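Local coordinates for protein Alpha/beta hydrolase (Paenibacillus sp. VTT E-133280, PDB 6TJ2) that probably hydrolyses methyl salicylate to salicylic acid, as an extracellular alpha/beta-hydrolase similar in structure and function to tobacco salicylic acid binding protein 2, at residues S98-D101 / Y102-K106; L160-F163 / E164-D168; A190-A193 / Q194-F198. All coordinates share one frame; numbering follows the deposited sequence.

Contact 1: residues S98-D101 / Y102-K106; sequences SVVD and YIKQK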
loop_
_atom_site.group_PDB
_atom_site.type_symbol
_atom_site.label_atom_id
_atom_site.label_comp_id
_atom_site.label_asym_id
_atom_site.label_seq_id
_atom_site.Cartn_x
_atom_site.Cartn_y
_atom_site.Cartn_z
ATOM N N SER A 98 5.186 -7.568 35.117
ATOM C CA SER A 98 4.596 -8.938 35.036
ATOM C C SER A 98 5.211 -9.755 33.891
ATOM O O SER A 98 5.429 -10.965 34.011
ATOM C CB SER A 98 3.090 -8.897 34.983
ATOM O OG SER A 98 2.568 -8.379 33.752
ATOM N N VAL A 99 5.515 -9.127 32.768
ATOM C CA VAL A 99 6.122 -9.850 31.627
ATOM C C VAL A 99 7.586 -10.114 31.898
ATOM O O VAL A 99 8.080 -11.229 31.638
ATOM C CB VAL A 99 5.918 -9.071 30.341
ATOM C CG1 VAL A 99 6.625 -9.788 29.181
ATOM C CG2 VAL A 99 4.439 -8.879 30.062
ATOM N N VAL A 100 8.307 -9.163 32.457
ATOM C CA VAL A 100 9.738 -9.386 32.812
ATOM C C VAL A 100 9.813 -10.529 33.824
ATOM O O VAL A 100 10.707 -11.410 33.684
ATOM C CB VAL A 100 10.373 -8.102 33.365
ATOM C CG1 VAL A 100 11.726 -8.385 33.992
ATOM C CG2 VAL A 100 10.467 -7.042 32.270
ATOM N N ASP A 101 8.937 -10.545 34.813
ATOM C CA ASP A 101 8.977 -11.623 35.841
ATOM C C ASP A 101 8.678 -12.966 35.188
ATOM O O ASP A 101 9.270 -13.971 35.588
ATOM C CB ASP A 101 8.021 -11.319 36.976
ATOM C CG ASP A 101 8.440 -10.192 37.918
ATOM O OD1 ASP A 101 9.622 -9.827 37.906
ATOM O OD2 ASP A 101 7.515 -9.754 38.650
ATOM N N TYR A 102 7.762 -13.029 34.234
ATOM C CA TYR A 102 7.447 -14.313 33.546
ATOM C C TYR A 102 8.699 -14.798 32.829
ATOM O O TYR A 102 9.079 -16.009 32.932
ATOM C CB TYR A 102 6.271 -14.064 32.589
ATOM C CG TYR A 102 5.923 -15.209 31.695
ATOM C CD1 TYR A 102 4.874 -16.059 32.008
ATOM C CD2 TYR A 102 6.573 -15.370 30.479
ATOM C CE1 TYR A 102 4.539 -17.108 31.170
ATOM C CE2 TYR A 102 6.247 -16.408 29.639
ATOM C CZ TYR A 102 5.205 -17.265 29.968
ATOM O OH TYR A 102 4.818 -18.287 29.114
ATOM N N ILE A 103 9.382 -13.924 32.112
ATOM C CA ILE A 103 10.616 -14.248 31.348
ATOM C C ILE A 103 11.695 -14.718 32.327
ATOM O O ILE A 103 12.331 -15.764 32.067
ATOM C CB ILE A 103 11.078 -13.033 30.528
ATOM C CG1 ILE A 103 10.129 -12.802 29.357
ATOM C CG2 ILE A 103 12.513 -13.164 30.050
ATOM C CD1 ILE A 103 10.168 -11.425 28.759
ATOM N N LYS A 104 11.853 -14.074 33.471
ATOM C CA LYS A 104 12.953 -14.427 34.407
ATOM C C LYS A 104 12.605 -15.746 35.070
ATOM O O LYS A 104 13.495 -16.595 35.244
ATOM C CB LYS A 104 13.146 -13.329 35.443
ATOM C CG LYS A 104 13.787 -12.111 34.846
ATOM C CD LYS A 104 13.849 -11.026 35.868
ATOM C CE LYS A 104 14.693 -9.881 35.396
ATOM N NZ LYS A 104 14.701 -8.869 36.478
ATOM N N GLN A 105 11.362 -15.965 35.402
ATOM C CA GLN A 105 10.976 -17.176 36.182
ATOM C C GLN A 105 11.156 -18.409 35.306
ATOM O O GLN A 105 11.579 -19.444 35.838
ATOM C CB GLN A 105 9.538 -17.082 36.684
ATOM C CG GLN A 105 9.412 -16.163 37.903
ATOM C CD GLN A 105 8.011 -15.664 38.204
ATOM O OE1 GLN A 105 7.021 -16.137 37.644
ATOM N NE2 GLN A 105 7.911 -14.676 39.083
ATOM N N LYS A 106 10.882 -18.307 34.014
ATOM C CA LYS A 106 11.109 -19.434 33.076
ATOM C C LYS A 106 12.523 -19.391 32.531
ATOM O O LYS A 106 12.863 -20.289 31.710
ATOM C CB LYS A 106 10.043 -19.417 32.003
ATOM C CG LYS A 106 8.638 -19.725 32.482
ATOM C CD LYS A 106 7.688 -19.832 31.336
ATOM C CE LYS A 106 6.252 -20.138 31.679
ATOM N NZ LYS A 106 6.114 -21.499 32.235
#
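Val100 and Lys104 meet one helical turn apart, where Lys104 runs back along the flank of Val100. The lysine chain is extended, and its CE comes 3.6 Å from Val100 CG1. The aliphatic part of Lys104 thus follows the valine methyl. On the inner side of the same turn, Val99 CG1 meets Ile103 CD1 at 3.9 Å. CG1 of Val99 stands anti to its own backbone N (chi1 177°), which sends this methyl toward the next turn. The ethyl arm of Ile103 also passes the carbonyl of Val99, with CG1 3.4 Å from Val99 O. Further round the helix, the extended Gln105 chain runs back past the carbonyl of Asp101, its CG 3.2 Å from Asp101 O.

Four backbone bonds set this spacing. Ile103 N donates to Val99 O at 3.0 Å, and Lys104 N to Val100 O at 2.9 Å. Tyr102 N to Ser98 O and Gln105 N to Asp101 O complete the series.

Partners beyond 98-106 surround these pairs. The carboxylate of Asp101 forms a salt bridge with Lys97 through OD2, one turn back. Ser98 OG is bonded to Ile95 O and Ala80 N. Val99 and Ile103 pack on Val126 of helix 119-129, and Tyr102 rests on Pro77 and Tyr75.

The arrangement is that of the last turns of an amphipathic alpha-helix. Its apolar side is buried and its lysine and glutamine side is exposed, as expected of a helix flanking the parallel sheet of an alpha/beta-hydrolase.

Contact 2: residues L160-F163 / E164-D168; sequences LKSF and EQLRD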
loop_
_atom_site.group_PDB
_atom_site.type_symbol
_atom_site.label_atom_id
_atom_site.label_comp_id
_atom_site.label_asym_id
_atom_site.label_seq_id
_atom_site.Cartn_x
_atom_site.Cartn_y
_atom_site.Cartn_z
ATOM N N LEU A 160 -8.326 9.987 19.528
ATOM C CA LEU A 160 -7.844 10.205 20.880
ATOM C C LEU A 160 -8.963 10.772 21.767
ATOM O O LEU A 160 -9.125 10.309 22.919
ATOM C CB LEU A 160 -6.631 11.130 20.829
ATOM C CG LEU A 160 -6.127 11.608 22.145
ATOM C CD1 LEU A 160 -5.720 10.423 22.966
ATOM C CD2 LEU A 160 -4.962 12.569 21.967
ATOM N N LYS A 161 -9.660 11.776 21.266
ATOM C CA LYS A 161 -10.785 12.367 22.039
ATOM C C LYS A 161 -11.849 11.290 22.329
ATOM O O LYS A 161 -12.290 11.255 23.482
ATOM C CB LYS A 161 -11.338 13.593 21.307
ATOM C CG LYS A 161 -12.370 14.404 22.094
ATOM C CD LYS A 161 -12.790 15.681 21.368
ATOM C CE LYS A 161 -11.753 16.220 20.396
ATOM N NZ LYS A 161 -12.078 17.584 19.904
ATOM N N SER A 162 -12.181 10.452 21.374
ATOM C CA SER A 162 -13.181 9.364 21.482
ATOM C C SER A 162 -12.741 8.407 22.603
ATOM O O SER A 162 -13.566 8.056 23.487
ATOM C CB SER A 162 -13.366 8.677 20.193
ATOM O OG SER A 162 -13.951 7.388 20.333
ATOM N N PHE A 163 -11.468 8.020 22.672
ATOM C CA PHE A 163 -10.965 7.125 23.736
ATOM C C PHE A 163 -11.049 7.832 25.090
ATOM O O PHE A 163 -11.427 7.200 26.058
ATOM C CB PHE A 163 -9.515 6.685 23.507
ATOM C CG PHE A 163 -9.320 5.670 22.407
ATOM C CD1 PHE A 163 -10.212 4.634 22.205
ATOM C CD2 PHE A 163 -8.172 5.743 21.620
ATOM C CE1 PHE A 163 -10.002 3.709 21.183
ATOM C CE2 PHE A 163 -7.950 4.795 20.624
ATOM C CZ PHE A 163 -8.884 3.810 20.386
ATOM N N GLU A 164 -10.726 9.131 25.168
ATOM C CA GLU A 164 -10.812 9.894 26.426
ATOM C C GLU A 164 -12.279 9.909 26.876
ATOM O O GLU A 164 -12.548 9.670 28.074
ATOM C CB GLU A 164 -10.289 11.312 26.209
ATOM C CG GLU A 164 -8.811 11.428 25.916
ATOM C CD GLU A 164 -8.388 12.838 25.489
ATOM O OE1 GLU A 164 -9.249 13.678 25.183
ATOM O OE2 GLU A 164 -7.191 13.102 25.469
ATOM N N GLN A 165 -13.194 10.083 25.947
ATOM C CA GLN A 165 -14.647 10.141 26.256
ATOM C C GLN A 165 -15.121 8.773 26.748
ATOM O O GLN A 165 -15.890 8.716 27.726
ATOM C CB GLN A 165 -15.429 10.583 25.052
ATOM C CG GLN A 165 -15.282 12.084 24.827
ATOM C CD GLN A 165 -15.849 12.533 23.505
ATOM O OE1 GLN A 165 -16.129 11.742 22.601
ATOM N NE2 GLN A 165 -16.008 13.844 23.379
ATOM N N LEU A 166 -14.710 7.691 26.111
ATOM C CA LEU A 166 -15.067 6.319 26.552
ATOM C C LEU A 166 -14.488 6.063 27.934
ATOM O O LEU A 166 -15.227 5.485 28.759
ATOM C CB LEU A 166 -14.571 5.263 25.566
ATOM C CG LEU A 166 -15.312 5.221 24.243
ATOM C CD1 LEU A 166 -14.580 4.413 23.208
ATOM C CD2 LEU A 166 -16.742 4.707 24.377
ATOM N N ARG A 167 -13.265 6.441 28.224
ATOM C CA ARG A 167 -12.640 6.239 29.536
ATOM C C ARG A 167 -13.491 6.980 30.581
ATOM O O ARG A 167 -13.872 6.406 31.630
ATOM C CB ARG A 167 -11.194 6.720 29.525
ATOM C CG ARG A 167 -10.535 6.755 30.888
ATOM C CD ARG A 167 -9.230 7.533 30.934
ATOM N NE ARG A 167 -9.566 8.954 30.733
ATOM C CZ ARG A 167 -8.781 9.881 30.185
ATOM N NH1 ARG A 167 -7.528 9.614 29.865
ATOM N NH2 ARG A 167 -9.255 11.107 30.022
ATOM N N ASP A 168 -13.814 8.216 30.276
ATOM C CA ASP A 168 -14.548 9.047 31.264
ATOM C C ASP A 168 -15.966 8.480 31.444
ATOM O O ASP A 168 -16.449 8.430 32.640
ATOM C CB ASP A 168 -14.372 10.518 30.891
ATOM C CG ASP A 168 -12.926 11.027 31.012
ATOM O OD1 ASP A 168 -12.044 10.367 31.675
ATOM O OD2 ASP A 168 -12.651 12.078 30.420
#
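Leu160 and Glu164 touch across one helical turn, the leucine branch point against the carboxylate. Glu164 OE2 lies 3.8 Å from Leu160 CG, with both leucine methyls slightly farther off. The extended glutamate chain runs back over the preceding turn, and its CG is 3.2 Å from Leu160 O. Next to it, Gln165 reaches back beside the lysine stem of Lys161. Here the amide nitrogen NE2 of Gln165 is 3.9 Å from Lys161 CG. These are van der Waals contacts between polar ends and aliphatic carbons.

Apolar contact is slight. Leu166 CD1 approaches the edge of the Phe163 ring, near its plane, at 4.5 Å from CD1 of Phe163. With CG anti to the carbonyl carbon (chi1 -71°), Leu166 also lays its CG over Ser162 O, 3.4 Å away.

Backbone bonds join the two halves in the regular i to i+4 pattern, from Glu164 N to Leu160 O through Arg167 N to Phe163 O.

One salt bridge lies within 164-168. Arg167 NE donates to Asp168 OD1 at 3.0 Å, with a weak second bond from NH2. The aspartate oxygen lies near the guanidinium plane but is itself met from above the carboxylate plane. Glu164 CA lies over one guanidinium face of Arg167, 4.1 Å above its plane and toward the rim.

Helix 157-170 lies on helix 208-211 through Phe211, which touches Leu160, Phe163 and Glu164 and makes a cation-pi contact with Arg167. Phe155 meets the Phe163 ring edge-to-face, and Leu166 and Arg167 reach Ile175 of the short strand 174-175.

Contact 3: residues A190-A193 / Q194-F198; sequences ASLA and QAQAF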
loop_
_atom_site.group_PDB
_atom_site.type_symbol
_atom_site.label_atom_id
_atom_site.label_comp_id
_atom_site.label_asym_id
_atom_site.label_seq_id
_atom_site.Cartn_x
_atom_site.Cartn_y
_atom_site.Cartn_z
ATOM N N ALA A 190 -13.832 -9.722 8.687
ATOM C CA ALA A 190 -14.654 -10.822 9.239
ATOM C C ALA A 190 -16.100 -10.725 8.759
ATOM O O ALA A 190 -16.604 -9.636 8.475
ATOM C CB ALA A 190 -14.653 -10.757 10.761
ATOM N N SER A 191 -16.776 -11.888 8.764
ATOM C CA SER A 191 -18.244 -11.913 8.656
ATOM C C SER A 191 -18.846 -11.318 9.926
ATOM O O SER A 191 -18.152 -11.200 10.942
ATOM C CB SER A 191 -18.722 -13.329 8.442
ATOM O OG SER A 191 -18.559 -14.090 9.631
ATOM N N LEU A 192 -20.113 -10.994 9.905
ATOM C CA LEU A 192 -20.783 -10.476 11.119
ATOM C C LEU A 192 -20.754 -11.533 12.234
ATOM O O LEU A 192 -20.456 -11.189 13.378
ATOM C CB LEU A 192 -22.224 -10.116 10.819
ATOM C CG LEU A 192 -22.957 -9.602 12.054
ATOM C CD1 LEU A 192 -22.319 -8.348 12.600
ATOM C CD2 LEU A 192 -24.437 -9.370 11.725
ATOM N N ALA A 193 -20.978 -12.801 11.930
ATOM C CA ALA A 193 -21.002 -13.836 12.993
ATOM C C ALA A 193 -19.626 -13.949 13.601
ATOM O O ALA A 193 -19.470 -14.099 14.822
ATOM C CB ALA A 193 -21.426 -15.179 12.487
ATOM N N GLN A 194 -18.574 -13.887 12.802
ATOM C CA GLN A 194 -17.182 -13.917 13.300
ATOM C C GLN A 194 -16.925 -12.669 14.167
ATOM O O GLN A 194 -16.371 -12.762 15.257
ATOM C CB GLN A 194 -16.175 -13.989 12.145
ATOM C CG GLN A 194 -16.152 -15.326 11.430
ATOM C CD GLN A 194 -15.298 -15.313 10.197
ATOM O OE1 GLN A 194 -15.176 -14.270 9.515
ATOM N NE2 GLN A 194 -14.663 -16.454 9.930
ATOM N N ALA A 195 -17.322 -11.538 13.672
ATOM C CA ALA A 195 -17.146 -10.268 14.383
ATOM C C ALA A 195 -17.781 -10.319 15.773
ATOM O O ALA A 195 -17.202 -9.870 16.767
ATOM C CB ALA A 195 -17.676 -9.114 13.571
ATOM N N GLN A 196 -18.986 -10.869 15.821
ATOM C CA GLN A 196 -19.717 -10.969 17.113
ATOM C C GLN A 196 -18.933 -11.898 18.033
ATOM O O GLN A 196 -18.802 -11.580 19.239
ATOM C CB GLN A 196 -21.128 -11.475 16.860
ATOM C CG GLN A 196 -22.057 -10.500 16.132
ATOM C CD GLN A 196 -23.306 -11.099 15.531
ATOM O OE1 GLN A 196 -23.314 -12.287 15.251
ATOM N NE2 GLN A 196 -24.329 -10.269 15.408
ATOM N N ALA A 197 -18.468 -13.029 17.537
ATOM C CA ALA A 197 -17.710 -13.986 18.366
ATOM C C ALA A 197 -16.445 -13.320 18.888
ATOM O O ALA A 197 -16.074 -13.421 20.066
ATOM C CB ALA A 197 -17.376 -15.229 17.605
ATOM N N PHE A 198 -15.733 -12.582 18.050
ATOM C CA PHE A 198 -14.476 -11.920 18.438
ATOM C C PHE A 198 -14.760 -10.768 19.399
ATOM O O PHE A 198 -13.977 -10.551 20.345
ATOM C CB PHE A 198 -13.698 -11.434 17.219
ATOM C CG PHE A 198 -13.336 -12.528 16.242
ATOM C CD1 PHE A 198 -13.110 -13.813 16.648
ATOM C CD2 PHE A 198 -13.213 -12.209 14.923
ATOM C CE1 PHE A 198 -12.730 -14.817 15.744
ATOM C CE2 PHE A 198 -12.840 -13.203 14.020
ATOM C CZ PHE A 198 -12.635 -14.477 14.422
#
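Ser191 and Gln194 bond to each other in both directions at the start of helix 192-200. Gln194 N donates to Ser191 OG at 3.2 Å, and Ser191 N donates to Gln194 OE1 at 3.0 Å. Ser191 OG sits between the backbone N and the carbonyl carbon (chi1 71°), which places it in front of the first turn. The extended Gln194 chain brings its CG 3.2 Å from that oxygen. With an alanine here in place of the glutamine, Ser191 N would probably be left without its OE1 acceptor, and Ser191 would be less firmly held before the helix.

The buried side is compact. Ala190 CB lies 3.8 Å from Gln194 CB, and Ala195 and Phe198 pack on Val187. Gln194 O stands 3.1 Å above one face of the Phe198 ring, toward its rim.

The outer side is looser, with Ala193, Gln196 and Ala197 exposed. Gln196 NE2 rests 3.7 Å from Leu192 CG, and Phe179 of helix 179-185 backs both residues. Arg284 and Asp285 of a second subunit cover Ser191 and Leu192 respectively.

The reciprocal bonds make a capping box, with Ser191 as N-cap, a motif typical of alpha-helix N termini.

From the N terminus, contact 1 comes first, near the end of helix 92-105, which packs on helix 119-129 beside the parallel sheet. Contact 2 follows in helix 157-170, which meets helix 208-211. Contact 3 opens helix 192-200. The three stand in series: each joins adjoining segments, so none closes a long loop, and none nests or crosses. Contacts 2 and 3 belong to the mainly helical region between strands 134-139 and 226-231, probably the cap, as in related alpha/beta-hydrolases. Their centres are about 25 Å apart. The centre of contact 1 is about 32 Å from that of contact 2 and 34 Å from that of contact 3. Contact 3 alone meets another subunit.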